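Local coordinates for protein dextranase (Pseudarthrobacter oxydans, PDB 6NZS) that catalyses the endohydrolysis of alpha-1,6-glucosidic linkages in dextran, as a glycoside hydrolase of family 49, at residues S285-A293 with T333-S341; V31-V41 with Y51-S62. One frame throughout, in Å; residues are numbered along the deposited sequence.

Contact 1 of 2, residues S285-A293 with T333-S341; sequences SGEQYVYEA and TVAEPPYHS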
loop_
_atom_site.group_PDB
_atom_site.type_symbol
_atom_site.label_atom_id
_atom_site.label_comp_id
_atom_site.label_asym_id
_atom_site.label_seq_id
_atom_site.Cartn_x
_atom_site.Cartn_y
_atom_site.Cartn_z
ATOM N N SER A 285 4.489 13.443 -3.957
ATOM C CA SER A 285 4.033 12.811 -5.191
ATOM C C SER A 285 5.194 12.612 -6.155
ATOM O O SER A 285 5.967 13.543 -6.400
ATOM C CB SER A 285 2.968 13.665 -5.867
ATOM O OG SER A 285 2.663 13.109 -7.133
ATOM N N GLY A 286 5.300 11.410 -6.719
ATOM C CA GLY A 286 6.325 11.116 -7.708
ATOM C C GLY A 286 5.854 11.287 -9.139
ATOM O O GLY A 286 6.482 10.755 -10.066
ATOM N N GLU A 287 4.767 12.048 -9.320
ATOM C CA GLU A 287 4.088 12.149 -10.610
ATOM C C GLU A 287 4.990 12.661 -11.730
ATOM O O GLU A 287 4.739 12.357 -12.904
ATOM C CB GLU A 287 2.870 13.061 -10.466
ATOM C CG GLU A 287 3.210 14.521 -10.191
ATOM C CD GLU A 287 2.013 15.299 -9.685
ATOM O OE1 GLU A 287 1.600 15.065 -8.528
ATOM O OE2 GLU A 287 1.480 16.141 -10.432
ATOM N N GLN A 288 6.014 13.455 -11.410
ATOM C CA GLN A 288 6.869 14.018 -12.453
ATOM C C GLN A 288 7.916 13.038 -12.958
ATOM O O GLN A 288 8.511 13.286 -14.013
ATOM C CB GLN A 288 7.557 15.301 -11.972
ATOM C CG GLN A 288 6.581 16.363 -11.504
ATOM C CD GLN A 288 7.248 17.650 -11.033
ATOM O OE1 GLN A 288 8.152 17.624 -10.205
ATOM N NE2 GLN A 288 6.786 18.778 -11.548
ATOM N N TYR A 289 8.148 11.936 -12.254
ATOM C CA TYR A 289 9.186 10.988 -12.634
ATOM C C TYR A 289 8.629 9.943 -13.589
ATOM O O TYR A 289 7.505 9.463 -13.421
ATOM C CB TYR A 289 9.767 10.292 -11.400
ATOM C CG TYR A 289 10.383 11.237 -10.390
ATOM C CD1 TYR A 289 11.496 12.003 -10.718
ATOM C CD2 TYR A 289 9.856 11.358 -9.112
ATOM C CE1 TYR A 289 12.061 12.871 -9.808
ATOM C CE2 TYR A 289 10.417 12.213 -8.191
ATOM C CZ TYR A 289 11.518 12.969 -8.543
ATOM O OH TYR A 289 12.063 13.831 -7.616
ATOM N N VAL A 290 9.433 9.597 -14.597
ATOM C CA VAL A 290 9.095 8.503 -15.497
ATOM C C VAL A 290 9.205 7.177 -14.751
ATOM O O VAL A 290 9.945 7.049 -13.765
ATOM C CB VAL A 290 10.030 8.544 -16.723
ATOM C CG1 VAL A 290 11.467 8.201 -16.322
ATOM C CG2 VAL A 290 9.546 7.614 -17.822
ATOM N N TYR A 291 8.446 6.182 -15.210
ATOM C CA TYR A 291 8.611 4.818 -14.722
ATOM C C TYR A 291 10.077 4.426 -14.788
ATOM O O TYR A 291 10.734 4.629 -15.810
ATOM C CB TYR A 291 7.822 3.870 -15.622
ATOM C CG TYR A 291 7.959 2.395 -15.306
ATOM C CD1 TYR A 291 7.630 1.893 -14.051
ATOM C CD2 TYR A 291 8.396 1.494 -16.277
ATOM C CE1 TYR A 291 7.727 0.545 -13.773
ATOM C CE2 TYR A 291 8.498 0.145 -16.010
ATOM C CZ TYR A 291 8.163 -0.336 -14.757
ATOM O OH TYR A 291 8.263 -1.687 -14.498
ATOM N N GLU A 292 10.582 3.856 -13.693
ATOM C CA GLU A 292 11.974 3.403 -13.622
ATOM C C GLU A 292 12.938 4.537 -13.966
ATOM O O GLU A 292 13.940 4.340 -14.662
ATOM C CB GLU A 292 12.218 2.166 -14.492
ATOM C CG GLU A 292 11.816 0.840 -13.850
ATOM C CD GLU A 292 12.107 -0.360 -14.737
ATOM O OE1 GLU A 292 11.983 -0.230 -15.972
ATOM O OE2 GLU A 292 12.462 -1.433 -14.203
ATOM N N ALA A 293 12.632 5.738 -13.478
ATOM C CA ALA A 293 13.546 6.865 -13.611
ATOM C C ALA A 293 14.875 6.523 -12.950
ATOM O O ALA A 293 14.934 6.277 -11.744
ATOM C CB ALA A 293 12.931 8.107 -12.965
ATOM N N THR A 333 1.318 11.179 2.830
ATOM C CA THR A 333 0.741 10.408 1.735
ATOM C C THR A 333 1.769 10.413 0.620
ATOM O O THR A 333 2.151 11.484 0.140
ATOM C CB THR A 333 -0.549 11.062 1.236
ATOM O OG1 THR A 333 -1.515 11.082 2.292
ATOM C CG2 THR A 333 -1.150 10.297 0.057
ATOM N N VAL A 334 2.208 9.225 0.217
ATOM C CA VAL A 334 3.123 9.043 -0.906
ATOM C C VAL A 334 2.282 8.670 -2.120
ATOM O O VAL A 334 1.615 7.627 -2.125
ATOM C CB VAL A 334 4.167 7.959 -0.591
ATOM C CG1 VAL A 334 5.015 7.649 -1.828
ATOM C CG2 VAL A 334 5.040 8.412 0.578
ATOM N N ALA A 335 2.287 9.521 -3.145
ATOM C CA ALA A 335 1.437 9.343 -4.314
ATOM C C ALA A 335 2.272 9.094 -5.560
ATOM O O ALA A 335 3.357 9.663 -5.718
ATOM C CB ALA A 335 0.573 10.584 -4.544
ATOM N N GLU A 336 1.742 8.257 -6.448
ATOM C CA GLU A 336 2.289 8.056 -7.786
ATOM C C GLU A 336 3.796 7.785 -7.829
ATOM O O GLU A 336 4.544 8.483 -8.523
ATOM C CB GLU A 336 1.919 9.217 -8.699
ATOM C CG GLU A 336 0.945 8.844 -9.779
ATOM C CD GLU A 336 0.416 10.044 -10.530
ATOM O OE1 GLU A 336 -0.729 10.461 -10.270
ATOM O OE2 GLU A 336 1.145 10.550 -11.396
ATOM N N PRO A 337 4.271 6.765 -7.130
ATOM C CA PRO A 337 5.699 6.444 -7.176
ATOM C C PRO A 337 6.086 5.912 -8.547
ATOM O O PRO A 337 5.297 5.210 -9.204
ATOM C CB PRO A 337 5.845 5.361 -6.098
ATOM C CG PRO A 337 4.501 4.729 -6.022
ATOM C CD PRO A 337 3.524 5.838 -6.260
ATOM N N PRO A 338 7.294 6.235 -9.023
ATOM C CA PRO A 338 7.794 5.656 -10.277
ATOM C C PRO A 338 8.503 4.321 -10.096
ATOM O O PRO A 338 8.830 3.665 -11.102
ATOM C CB PRO A 338 8.798 6.717 -10.746
ATOM C CG PRO A 338 9.369 7.250 -9.456
ATOM C CD PRO A 338 8.187 7.285 -8.498
ATOM N N TYR A 339 8.732 3.905 -8.851
ATOM C CA TYR A 339 9.479 2.691 -8.519
ATOM C C TYR A 339 9.146 2.333 -7.067
ATOM O O TYR A 339 8.081 2.707 -6.571
ATOM C CB TYR A 339 10.979 2.920 -8.804
ATOM C CG TYR A 339 11.796 1.652 -8.963
ATOM C CD1 TYR A 339 11.559 0.779 -10.015
ATOM C CD2 TYR A 339 12.808 1.334 -8.061
ATOM C CE1 TYR A 339 12.308 -0.378 -10.171
ATOM C CE2 TYR A 339 13.565 0.179 -8.209
ATOM C CZ TYR A 339 13.308 -0.672 -9.267
ATOM O OH TYR A 339 14.051 -1.827 -9.433
ATOM N N HIS A 340 10.058 1.636 -6.384
ATOM C CA HIS A 340 9.789 1.240 -5.002
ATOM C C HIS A 340 9.571 2.467 -4.123
ATOM O O HIS A 340 10.207 3.511 -4.303
ATOM C CB HIS A 340 10.958 0.454 -4.401
ATOM C CG HIS A 340 11.308 -0.801 -5.132
ATOM N ND1 HIS A 340 12.421 -1.551 -4.810
ATOM C CD2 HIS A 340 10.705 -1.445 -6.157
ATOM C CE1 HIS A 340 12.490 -2.597 -5.613
ATOM N NE2 HIS A 340 11.464 -2.554 -6.442
ATOM N N SER A 341 8.691 2.311 -3.125
ATOM C CA SER A 341 8.362 3.423 -2.236
ATOM C C SER A 341 9.484 3.735 -1.251
ATOM O O SER A 341 9.740 4.907 -0.958
ATOM C CB SER A 341 7.062 3.130 -1.474
ATOM O OG SER A 341 7.178 1.977 -0.633
HETATM O O HOH W 1 -0.297 12.201 -7.762
#

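Contact 2 of 2, residues V31-V41 with Y51-S62; sequences VRRSSFYDLQV and YDAFTYMSIPRS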
loop_
_atom_site.group_PDB
_atom_site.type_symbol
_atom_site.label_atom_id
_atom_site.label_comp_id
_atom_site.label_asym_id
_atom_site.label_seq_id
_atom_site.Cartn_x
_atom_site.Cartn_y
_atom_site.Cartn_z
ATOM N N VAL A 31 -2.230 21.420 -8.992
ATOM C CA VAL A 31 -2.595 20.216 -8.246
ATOM C C VAL A 31 -3.848 19.629 -8.882
ATOM O O VAL A 31 -4.836 20.343 -9.079
ATOM C CB VAL A 31 -2.858 20.532 -6.760
ATOM C CG1 VAL A 31 -3.301 19.272 -6.021
ATOM C CG2 VAL A 31 -1.617 21.130 -6.099
ATOM N N ARG A 32 -3.814 18.334 -9.192
ATOM C CA ARG A 32 -4.974 17.682 -9.802
ATOM C C ARG A 32 -6.088 17.511 -8.770
ATOM O O ARG A 32 -5.879 16.883 -7.726
ATOM C CB ARG A 32 -4.582 16.319 -10.372
ATOM C CG ARG A 32 -5.533 15.834 -11.470
ATOM C CD ARG A 32 -5.286 14.369 -11.858
ATOM N NE ARG A 32 -3.908 14.082 -12.264
ATOM C CZ ARG A 32 -3.424 14.263 -13.491
ATOM N NH1 ARG A 32 -4.199 14.746 -14.459
ATOM N NH2 ARG A 32 -2.151 13.963 -13.747
ATOM N N ARG A 33 -7.260 18.062 -9.069
ATOM C CA ARG A 33 -8.442 17.933 -8.231
ATOM C C ARG A 33 -9.288 16.784 -8.763
ATOM O O ARG A 33 -9.370 16.577 -9.974
ATOM C CB ARG A 33 -9.260 19.227 -8.295
ATOM C CG ARG A 33 -10.587 19.152 -7.553
ATOM C CD ARG A 33 -11.319 20.478 -7.577
ATOM N NE ARG A 33 -12.693 20.292 -7.137
ATOM C CZ ARG A 33 -13.614 21.248 -7.142
ATOM N NH1 ARG A 33 -13.298 22.467 -7.567
ATOM N NH2 ARG A 33 -14.848 20.974 -6.747
ATOM N N SER A 34 -9.940 16.044 -7.862
ATOM C CA SER A 34 -10.836 14.980 -8.313
ATOM C C SER A 34 -11.962 15.522 -9.187
ATOM O O SER A 34 -12.671 16.458 -8.806
ATOM C CB SER A 34 -11.453 14.250 -7.121
ATOM O OG SER A 34 -12.372 13.246 -7.556
ATOM N N SER A 35 -12.135 14.905 -10.358
ATOM C CA SER A 35 -13.261 15.218 -11.227
ATOM C C SER A 35 -14.554 14.564 -10.774
ATOM O O SER A 35 -15.621 14.899 -11.301
ATOM C CB SER A 35 -12.975 14.712 -12.640
ATOM O OG SER A 35 -11.820 15.338 -13.161
ATOM N N PHE A 36 -14.498 13.660 -9.802
ATOM C CA PHE A 36 -15.607 12.755 -9.563
ATOM C C PHE A 36 -16.278 12.901 -8.212
ATOM O O PHE A 36 -17.444 12.511 -8.095
ATOM C CB PHE A 36 -15.147 11.303 -9.772
ATOM C CG PHE A 36 -14.497 11.103 -11.098
ATOM C CD1 PHE A 36 -15.273 11.048 -12.239
ATOM C CD2 PHE A 36 -13.121 11.033 -11.224
ATOM C CE1 PHE A 36 -14.699 10.900 -13.484
ATOM C CE2 PHE A 36 -12.544 10.880 -12.476
ATOM C CZ PHE A 36 -13.333 10.817 -13.597
ATOM N N TYR A 37 -15.605 13.461 -7.205
ATOM C CA TYR A 37 -16.154 13.552 -5.855
ATOM C C TYR A 37 -15.865 14.913 -5.250
ATOM O O TYR A 37 -14.799 15.489 -5.477
ATOM C CB TYR A 37 -15.535 12.478 -4.935
ATOM C CG TYR A 37 -15.711 11.109 -5.519
ATOM C CD1 TYR A 37 -16.922 10.448 -5.398
ATOM C CD2 TYR A 37 -14.697 10.502 -6.253
ATOM C CE1 TYR A 37 -17.121 9.211 -5.961
ATOM C CE2 TYR A 37 -14.887 9.251 -6.833
ATOM C CZ TYR A 37 -16.108 8.617 -6.681
ATOM O OH TYR A 37 -16.345 7.387 -7.240
ATOM N N ASP A 38 -16.822 15.409 -4.468
ATOM C CA ASP A 38 -16.619 16.556 -3.594
ATOM C C ASP A 38 -16.897 16.125 -2.164
ATOM O O ASP A 38 -17.801 15.322 -1.919
ATOM C CB ASP A 38 -17.560 17.711 -3.953
ATOM C CG ASP A 38 -17.197 18.368 -5.269
ATOM O OD1 ASP A 38 -16.003 18.642 -5.483
ATOM O OD2 ASP A 38 -18.114 18.619 -6.086
ATOM N N LEU A 39 -16.125 16.662 -1.220
ATOM C CA LEU A 39 -16.244 16.273 0.180
ATOM C C LEU A 39 -16.322 17.503 1.079
ATOM O O LEU A 39 -15.579 18.471 0.891
ATOM C CB LEU A 39 -15.045 15.406 0.577
ATOM C CG LEU A 39 -15.097 14.709 1.933
ATOM C CD1 LEU A 39 -14.419 13.346 1.852
ATOM C CD2 LEU A 39 -14.400 15.546 2.967
ATOM N N GLN A 40 -17.231 17.460 2.060
ATOM C CA GLN A 40 -17.305 18.451 3.127
ATOM C C GLN A 40 -17.413 17.722 4.458
ATOM O O GLN A 40 -17.886 16.584 4.518
ATOM C CB GLN A 40 -18.506 19.387 2.959
ATOM C CG GLN A 40 -18.389 20.351 1.793
ATOM C CD GLN A 40 -19.626 21.213 1.633
ATOM O OE1 GLN A 40 -20.659 20.950 2.248
ATOM N NE2 GLN A 40 -19.524 22.253 0.810
ATOM N N VAL A 41 -16.946 18.376 5.527
ATOM C CA VAL A 41 -16.876 17.771 6.856
ATOM C C VAL A 41 -17.426 18.749 7.882
ATOM O O VAL A 41 -17.081 19.936 7.869
ATOM C CB VAL A 41 -15.428 17.400 7.253
ATOM C CG1 VAL A 41 -15.417 16.518 8.504
ATOM C CG2 VAL A 41 -14.688 16.732 6.126
ATOM N N TYR A 51 -17.392 22.123 6.242
ATOM C CA TYR A 51 -16.230 22.765 5.646
ATOM C C TYR A 51 -15.706 21.920 4.494
ATOM O O TYR A 51 -15.665 20.691 4.587
ATOM C CB TYR A 51 -15.127 22.922 6.687
ATOM C CG TYR A 51 -15.508 23.832 7.826
ATOM C CD1 TYR A 51 -15.301 25.198 7.731
ATOM C CD2 TYR A 51 -16.079 23.324 8.990
ATOM C CE1 TYR A 51 -15.642 26.044 8.775
ATOM C CE2 TYR A 51 -16.425 24.165 10.040
ATOM C CZ TYR A 51 -16.201 25.520 9.920
ATOM O OH TYR A 51 -16.543 26.363 10.959
ATOM N N ASP A 52 -15.307 22.583 3.413
ATOM C CA ASP A 52 -14.733 21.880 2.272
ATOM C C ASP A 52 -13.370 21.303 2.621
ATOM O O ASP A 52 -12.573 21.931 3.322
ATOM C CB ASP A 52 -14.570 22.854 1.113
ATOM C CG ASP A 52 -15.888 23.422 0.660
ATOM O OD1 ASP A 52 -16.664 22.675 0.031
ATOM O OD2 ASP A 52 -16.154 24.608 0.945
ATOM N N ALA A 53 -13.106 20.092 2.127
ATOM C CA ALA A 53 -11.795 19.466 2.227
ATOM C C ALA A 53 -11.390 19.046 0.827
ATOM O O ALA A 53 -12.182 18.423 0.117
ATOM C CB ALA A 53 -11.834 18.232 3.132
ATOM N N PHE A 54 -10.173 19.393 0.426
ATOM C CA PHE A 54 -9.746 19.107 -0.938
ATOM C C PHE A 54 -9.747 17.608 -1.200
ATOM O O PHE A 54 -9.381 16.811 -0.330
ATOM C CB PHE A 54 -8.332 19.639 -1.155
ATOM C CG PHE A 54 -7.952 19.733 -2.601
ATOM C CD1 PHE A 54 -8.458 20.763 -3.386
ATOM C CD2 PHE A 54 -7.119 18.798 -3.185
ATOM C CE1 PHE A 54 -8.126 20.864 -4.721
ATOM C CE2 PHE A 54 -6.771 18.897 -4.530
ATOM C CZ PHE A 54 -7.272 19.925 -5.298
ATOM N N THR A 55 -10.151 17.222 -2.412
ATOM C CA THR A 55 -10.013 15.841 -2.868
ATOM C C THR A 55 -9.004 15.833 -4.007
ATOM O O THR A 55 -9.273 16.368 -5.092
ATOM C CB THR A 55 -11.343 15.224 -3.291
ATOM O OG1 THR A 55 -12.284 15.319 -2.211
ATOM C CG2 THR A 55 -11.153 13.752 -3.646
ATOM N N TYR A 56 -7.852 15.231 -3.744
ATOM C CA TYR A 56 -6.798 15.017 -4.727
ATOM C C TYR A 56 -7.188 13.892 -5.674
ATOM O O TYR A 56 -8.102 13.115 -5.407
ATOM C CB TYR A 56 -5.515 14.587 -4.014
ATOM C CG TYR A 56 -5.022 15.603 -3.009
ATOM C CD1 TYR A 56 -4.251 16.680 -3.421
ATOM C CD2 TYR A 56 -5.328 15.489 -1.651
ATOM C CE1 TYR A 56 -3.801 17.628 -2.517
ATOM C CE2 TYR A 56 -4.877 16.428 -0.737
ATOM C CZ TYR A 56 -4.123 17.500 -1.178
ATOM O OH TYR A 56 -3.676 18.438 -0.271
ATOM N N MET A 57 -6.462 13.782 -6.790
ATOM C CA MET A 57 -6.690 12.666 -7.704
ATOM C C MET A 57 -5.400 12.276 -8.420
ATOM O O MET A 57 -4.635 13.136 -8.874
ATOM C CB MET A 57 -7.794 12.962 -8.735
ATOM C CG MET A 57 -8.192 11.738 -9.562
ATOM S SD MET A 57 -9.589 12.032 -10.662
ATOM C CE MET A 57 -8.809 13.067 -11.885
ATOM N N SER A 58 -5.171 10.969 -8.516
ATOM C CA SER A 58 -4.065 10.400 -9.273
ATOM C C SER A 58 -4.629 9.594 -10.432
ATOM O O SER A 58 -5.672 8.949 -10.297
ATOM C CB SER A 58 -3.236 9.490 -8.362
ATOM O OG SER A 58 -2.317 8.710 -9.103
ATOM N N ILE A 59 -3.968 9.666 -11.586
ATOM C CA ILE A 59 -4.361 8.880 -12.755
ATOM C C ILE A 59 -3.138 8.125 -13.263
ATOM O O ILE A 59 -1.992 8.509 -12.977
ATOM C CB ILE A 59 -5.003 9.759 -13.861
ATOM C CG1 ILE A 59 -3.965 10.652 -14.551
ATOM C CG2 ILE A 59 -6.119 10.602 -13.283
ATOM C CD1 ILE A 59 -4.544 11.437 -15.754
ATOM N N PRO A 60 -3.350 7.025 -13.994
ATOM C CA PRO A 60 -2.226 6.173 -14.412
ATOM C C PRO A 60 -1.221 6.938 -15.262
ATOM O O PRO A 60 -1.583 7.591 -16.246
ATOM C CB PRO A 60 -2.911 5.051 -15.207
ATOM C CG PRO A 60 -4.305 4.993 -14.638
ATOM C CD PRO A 60 -4.654 6.420 -14.320
ATOM N N ARG A 61 0.050 6.853 -14.870
ATOM C CA ARG A 61 1.157 7.547 -15.529
ATOM C C ARG A 61 1.011 9.057 -15.484
ATOM O O ARG A 61 1.681 9.763 -16.242
ATOM C CB ARG A 61 1.360 7.108 -16.991
ATOM C CG ARG A 61 1.320 5.626 -17.227
ATOM C CD ARG A 61 1.961 5.281 -18.579
ATOM N NE ARG A 61 1.902 3.847 -18.818
ATOM C CZ ARG A 61 0.898 3.236 -19.433
ATOM N NH1 ARG A 61 -0.118 3.944 -19.915
ATOM N NH2 ARG A 61 0.919 1.921 -19.572
ATOM N N SER A 62 0.127 9.586 -14.633
ATOM C CA SER A 62 -0.269 10.990 -14.719
ATOM C C SER A 62 -0.793 11.360 -16.105
ATOM O O SER A 62 -0.772 12.533 -16.474
ATOM C CB SER A 62 0.838 11.967 -14.280
ATOM O OG SER A 62 0.715 12.325 -12.909
HETATM O O HOH W 2 -1.711 12.880 -10.875
HETATM O O HOH W 3 -3.755 15.490 -6.709
HETATM O O HOH W 4 -13.625 17.746 -1.995
HETATM O O HOH W 5 -16.005 20.337 -1.177
#

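Contact 1 of 2, residues S285-A293 with T333-S341
S285 OG, 4.2 Å from A335 CB of the neighbouring strand, is gripped by three groups. It donates to E287 OE1 at 2.6 Å, on the anti lone pair of that carboxylate oxygen, and accepts from E287 N at 3.2 Å, which closes an ST turn. The third is a water that donates to it and, weakly, to E336 OE1, so that it links the two segments. Lying opposite its own backbone N (chi1 173°), OG sits beside the carbonyl carbon, close to the next peptides along the chain. With an alanine here, the E287 carboxylate would probably turn more freely, held at OE1 by Y261 OH but no longer by the serine, and the water would lose an acceptor.

S285 and A335 form a parallel bridge, continued by a nearly straight bond from G286 N to A335 O (2.8 Å, 167°). This is the stacking of successive coils in a right-handed parallel beta-helix: strand 283-285 lies beside strand 325-335, and strand 351-361 follows. Beyond the bridge the chain from G286 makes a type I turn, then a type II turn from V290, both curling round P338. E336 O and P338 CD crowd the side of G286 where a CB would lie. P338 CG packs 3.6 Å from Y289 CB, the two side chains alongside each other, while Y289 OH reaches Y243 O. E292 N then closes on P338 O (3.1 Å, 174°), tilted from the carbonyl plane. E292 CG rests over the face of its neighbour Y291 and also lies 3.8 Å from Y339 CD1; its carboxylate pairs with K71. At the other end, E336 OE2 comes within 3.2 Å of E287 CB; S62 OG also approaches OE2, and S58 OG bonds OE1.

Contact 2 of 2, residues V31-V41 with Y51-S62
V41 and Y51 pair antiparallel, Y51 N reaching V41 O at 2.7 Å and V41 N returning the bond to Y51 O, where the short strands 37-41 and 51-53 run at 134° to each other. This is a beta hairpin of the N-terminal Ig-like domain. Further on, the backbones part and meet again almost crosswise: strand 31-33 passes strand 56-58 at 97°, with a single bridge from R33 to Y56 and a bond from S34 N to T55 O (2.9 Å). Where the hairpin opens, a water ties L39 N, A53 O and T55 OG1 together.

Q40 and D52 point the same way from one face of the hairpin. Q40 NE2 donates to D52 OD1 at 3.0 Å, nearly within its own amide plane but from above the carboxylate plane; D52 has a further partner in T3. On the other face, L39 CD2 touches A53 CB. V31 CG1 touches two rings, 3.8 Å from F54 CE2 and at the edge of Y56.

S34 OG accepts from F36 N and Y37 N and bonds S86, holding the start of the turn between the two strands as an ST turn; the salt bridge from R33 NH2 to D38 OD1 (2.9 Å) spans it. M57 lies across this turn, with SD at the edge of the F36 ring in a Met-aromatic contact, 3.7 Å from CE2. A bend at its last torsion (chi3 72°) brings CE to R32 CD.

R32 carries its guanidinium alongside M57 O, which sits at the edge. NH1 is taken by N21 O and G24 O, and NE gives its hydrogen to a water that in turn donates to S62 OG, which also reaches E336. Over one face of the guanidinium lies I59 CD1, 3.6 Å from R32 NH1.

Contact 2 belongs to the Ig-like N-terminal domain and contact 1 to the beta-helix; their centres are about 18 Å apart, yet they touch directly. E336 of contact 1 is the meeting point: its OE1 lies 2.6 Å from S58 OG, a probable hydrogen bond, while its OE2 comes to 2.4 Å from S62 OG, so short that the exact length is doubtful. S62 OG also packs 3.3 Å from E287 CB. Residues 51-62 therefore pair with 31-41 and, at their far end, dock on the turn after strand 283-285 and the loop after strand 325-335. One water joins R32 NE to S62 OG; another, weakly bound to E336 OE1, reaches S285 OG.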